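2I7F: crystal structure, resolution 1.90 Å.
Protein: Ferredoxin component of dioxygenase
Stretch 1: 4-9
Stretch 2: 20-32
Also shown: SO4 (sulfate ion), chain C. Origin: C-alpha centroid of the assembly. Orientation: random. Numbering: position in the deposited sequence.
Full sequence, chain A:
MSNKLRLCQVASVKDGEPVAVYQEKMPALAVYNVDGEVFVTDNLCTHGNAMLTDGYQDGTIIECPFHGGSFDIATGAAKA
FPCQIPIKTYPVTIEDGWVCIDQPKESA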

# COMPACT_ATOMS: atom_id res chain seq x y z
N LYS A 4 -6.92 16.70 4.00
CA LYS A 4 -5.85 15.70 3.92
C LYS A 4 -5.41 15.10 5.25
O LYS A 4 -5.46 15.75 6.30
CB LYS A 4 -4.63 16.27 3.20
CG LYS A 4 -5.03 16.88 1.86
CD LYS A 4 -4.01 16.72 0.80
CE LYS A 4 -4.48 17.34 -0.51
NZ LYS A 4 -5.69 16.73 -1.08
N LEU A 5 -5.00 13.84 5.17
CA LEU A 5 -4.50 13.06 6.30
C LEU A 5 -3.05 12.77 6.06
O LEU A 5 -2.73 12.22 5.02
CB LEU A 5 -5.23 11.71 6.41
CG LEU A 5 -6.71 11.71 6.75
CD1 LEU A 5 -7.30 10.29 6.78
CD2 LEU A 5 -6.85 12.44 8.07
N ARG A 6 -2.16 13.13 6.99
CA ARG A 6 -0.76 12.71 6.91
C ARG A 6 -0.57 11.24 7.32
O ARG A 6 -1.05 10.83 8.38
CB ARG A 6 0.11 13.60 7.79
CG ARG A 6 0.19 14.99 7.25
CD ARG A 6 0.98 15.93 8.10
NE ARG A 6 0.33 16.08 9.37
CZ ARG A 6 0.71 16.90 10.34
NH1 ARG A 6 1.78 17.67 10.18
NH2 ARG A 6 -0.01 16.96 11.45
N LEU A 7 0.14 10.46 6.50
CA LEU A 7 0.39 9.04 6.80
C LEU A 7 1.78 8.80 7.40
O LEU A 7 1.90 8.14 8.43
CB LEU A 7 0.15 8.14 5.56
CG LEU A 7 -1.22 8.32 4.92
CD1 LEU A 7 -1.41 7.39 3.68
CD2 LEU A 7 -2.34 8.12 5.95
N CYS A 8 2.80 9.39 6.80
CA CYS A 8 4.18 9.14 7.17
C CYS A 8 5.03 10.05 6.33
O CYS A 8 4.57 10.58 5.33
CB CYS A 8 4.57 7.65 6.94
SG CYS A 8 4.64 7.02 5.23
N GLN A 9 6.28 10.24 6.74
CA GLN A 9 7.19 11.07 5.96
C GLN A 9 7.61 10.31 4.70
O GLN A 9 7.82 9.11 4.74
CB GLN A 9 8.41 11.42 6.79
CG GLN A 9 8.10 12.41 7.87
CD GLN A 9 9.22 12.46 8.86
OE1 GLN A 9 10.09 13.33 8.76
NE2 GLN A 9 9.26 11.50 9.76
N ALA A 20 3.84 0.21 6.93
CA ALA A 20 2.52 0.08 7.51
C ALA A 20 2.18 1.33 8.28
O ALA A 20 2.91 1.74 9.15
CB ALA A 20 2.46 -1.14 8.48
N VAL A 21 1.04 1.91 7.97
CA VAL A 21 0.59 3.11 8.64
C VAL A 21 -0.78 2.82 9.18
O VAL A 21 -1.59 2.33 8.45
CB VAL A 21 0.50 4.26 7.67
CG1 VAL A 21 -0.23 5.44 8.31
CG2 VAL A 21 1.95 4.64 7.19
N TYR A 22 -1.02 3.11 10.45
CA TYR A 22 -2.32 2.89 11.05
C TYR A 22 -2.86 4.22 11.48
O TYR A 22 -2.53 4.70 12.54
CB TYR A 22 -2.22 1.99 12.29
CG TYR A 22 -1.88 0.56 11.95
CD1 TYR A 22 -0.57 0.18 11.63
CD2 TYR A 22 -2.86 -0.42 11.97
CE1 TYR A 22 -0.27 -1.17 11.30
CE2 TYR A 22 -2.58 -1.76 11.66
CZ TYR A 22 -1.29 -2.13 11.33
OH TYR A 22 -1.07 -3.47 11.06
N GLN A 23 -3.71 4.80 10.64
CA GLN A 23 -4.21 6.13 10.87
C GLN A 23 -5.62 5.92 11.41
O GLN A 23 -6.36 5.03 10.96
CB GLN A 23 -4.09 6.97 9.55
CG GLN A 23 -4.01 8.51 9.72
CD GLN A 23 -5.37 9.19 10.01
OE1 GLN A 23 -5.44 10.22 10.69
NE2 GLN A 23 -6.46 8.60 9.50
N GLU A 24 -5.97 6.67 12.46
CA GLU A 24 -7.17 6.39 13.21
C GLU A 24 -8.47 6.47 12.41
O GLU A 24 -9.42 5.74 12.69
CB GLU A 24 -7.24 7.22 14.51
CG GLU A 24 -7.24 8.74 14.38
CD GLU A 24 -7.17 9.41 15.75
OE1 GLU A 24 -6.17 10.14 16.00
OE2 GLU A 24 -8.09 9.22 16.59
N LYS A 25 -8.53 7.26 11.36
CA LYS A 25 -9.77 7.29 10.57
C LYS A 25 -9.99 6.07 9.62
O LYS A 25 -11.10 5.80 9.17
CB LYS A 25 -9.88 8.65 9.85
CG LYS A 25 -10.31 9.79 10.81
CD LYS A 25 -10.18 11.20 10.20
CE LYS A 25 -9.06 12.05 10.86
NZ LYS A 25 -9.38 13.55 10.87
N MET A 26 -8.95 5.27 9.40
CA MET A 26 -8.85 4.44 8.23
C MET A 26 -8.62 2.96 8.52
O MET A 26 -8.14 2.59 9.60
CB MET A 26 -7.67 4.94 7.41
CG MET A 26 -7.71 6.37 6.97
SD MET A 26 -9.09 6.82 5.93
CE MET A 26 -8.75 5.85 4.49
N PRO A 27 -8.93 2.11 7.52
CA PRO A 27 -8.43 0.76 7.56
C PRO A 27 -6.92 0.76 7.54
O PRO A 27 -6.32 1.70 7.07
CB PRO A 27 -9.01 0.10 6.29
CG PRO A 27 -9.74 1.13 5.56
CD PRO A 27 -9.77 2.38 6.33
N ALA A 28 -6.29 -0.29 8.04
CA ALA A 28 -4.83 -0.36 7.97
C ALA A 28 -4.41 0.00 6.55
O ALA A 28 -5.05 -0.44 5.59
CB ALA A 28 -4.32 -1.75 8.35
N LEU A 29 -3.33 0.80 6.42
CA LEU A 29 -2.83 1.31 5.14
C LEU A 29 -1.40 0.88 4.91
O LEU A 29 -0.68 0.64 5.85
CB LEU A 29 -2.89 2.83 5.10
CG LEU A 29 -4.27 3.51 5.22
CD1 LEU A 29 -4.04 5.01 5.40
CD2 LEU A 29 -5.16 3.22 4.03
N ALA A 30 -1.03 0.73 3.64
CA ALA A 30 0.28 0.32 3.22
C ALA A 30 0.78 1.43 2.34
O ALA A 30 0.11 1.84 1.43
CB ALA A 30 0.23 -0.96 2.47
N VAL A 31 2.00 1.88 2.60
CA VAL A 31 2.65 2.90 1.78
C VAL A 31 3.90 2.32 1.08
O VAL A 31 4.74 1.68 1.71
CB VAL A 31 3.04 4.12 2.65
CG1 VAL A 31 3.56 5.27 1.77
CG2 VAL A 31 1.85 4.55 3.47
N TYR A 32 3.99 2.56 -0.23
CA TYR A 32 5.03 2.02 -1.08
C TYR A 32 5.76 3.09 -1.86
O TYR A 32 5.19 4.12 -2.22
CB TYR A 32 4.48 1.05 -2.10
CG TYR A 32 3.44 0.09 -1.63
CD1 TYR A 32 2.13 0.50 -1.46
CD2 TYR A 32 3.73 -1.26 -1.44
CE1 TYR A 32 1.16 -0.35 -1.10
CE2 TYR A 32 2.70 -2.16 -1.06
CZ TYR A 32 1.43 -1.69 -0.91
OH TYR A 32 0.37 -2.53 -0.52
S SO4 C . 6.99 8.74 10.09
O1 SO4 C . 5.53 8.84 10.28
O2 SO4 C . 7.39 8.77 8.69
O3 SO4 C . 7.64 9.84 10.80
O4 SO4 C . 7.44 7.45 10.65

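Two β segments can lie against each other without sharing a single hydrogen bond, and the ferredoxin component of this dioxygenase offers a compact example. Strand 4-9 crosses strand 29-32 at 52°, with the axes 8.8 Å apart at closest approach. That is too far for backbone pairing, so side chains must fill the space between them, and no hydrogen bond links the two stretches. The 412 Å² they bury is gained mainly through apolar contact.

Stretch 2 supplies its own backbone order. At its start, V21 pairs with L29 in both directions: V21 N donates to L29 O at 3.0 Å, and L29 N donates to V21 O at 3.1 Å. The chain between them folds back on itself, and the two arms present a common surface to stretch 1.

V21 is where the backbones come nearest, its CA lying 6.2 Å from the CA of L7. Its CB points toward stretch 1, and both methyls lie against L7: V21 CG1 is 3.9 Å from L7 CB, and V21 CG1 and CG2 are 3.4 and 3.7 Å from L7 O. V21 CG2 also reaches C8 CB, at 4.0 Å. The next residue, Y22, turns its CB away and makes no contact, as expected where an extended chain alternates its sides.

Q23 faces stretch 1 again. Its CG lies 4.1 Å from L7 CD2 and 4.0 Å from R6 O, and its amide end rests against L5 CD1. Here the chain reverses in a type I turn from Q23 to M26, closed by the hydrogen bond from M26 N to Q23 O at 3.0 Å. E24 stays clear of the contact, but K25 and M26 both direct their CB atoms toward stretch 1 and meet L5. The long methylene chain of K25 brings CE to 3.6 Å from L5 CD2, a contact made by carbon rather than charge. M26 CG lies 3.9 Å from L5 CD1, so the buried leucine is covered by hydrocarbon from the turn.

P27 and A28 carry the chain past the contact to the returning strand, where alternation resumes. L29 CD1 packs 3.6 Å from L7 CD2, A30 points away, and V31 faces inward once more. V31 CG2 lies 4.3 Å from L7 CD1, and V31 CG1 rests 4.0 Å from C8 SG, the sulfur here serving as an apolar surface. L7 thus touches both arms of stretch 2, and the general principle emerges: hydrogen bonds order the hairpin-like fold within one segment, while interlocking side chains join it to the other.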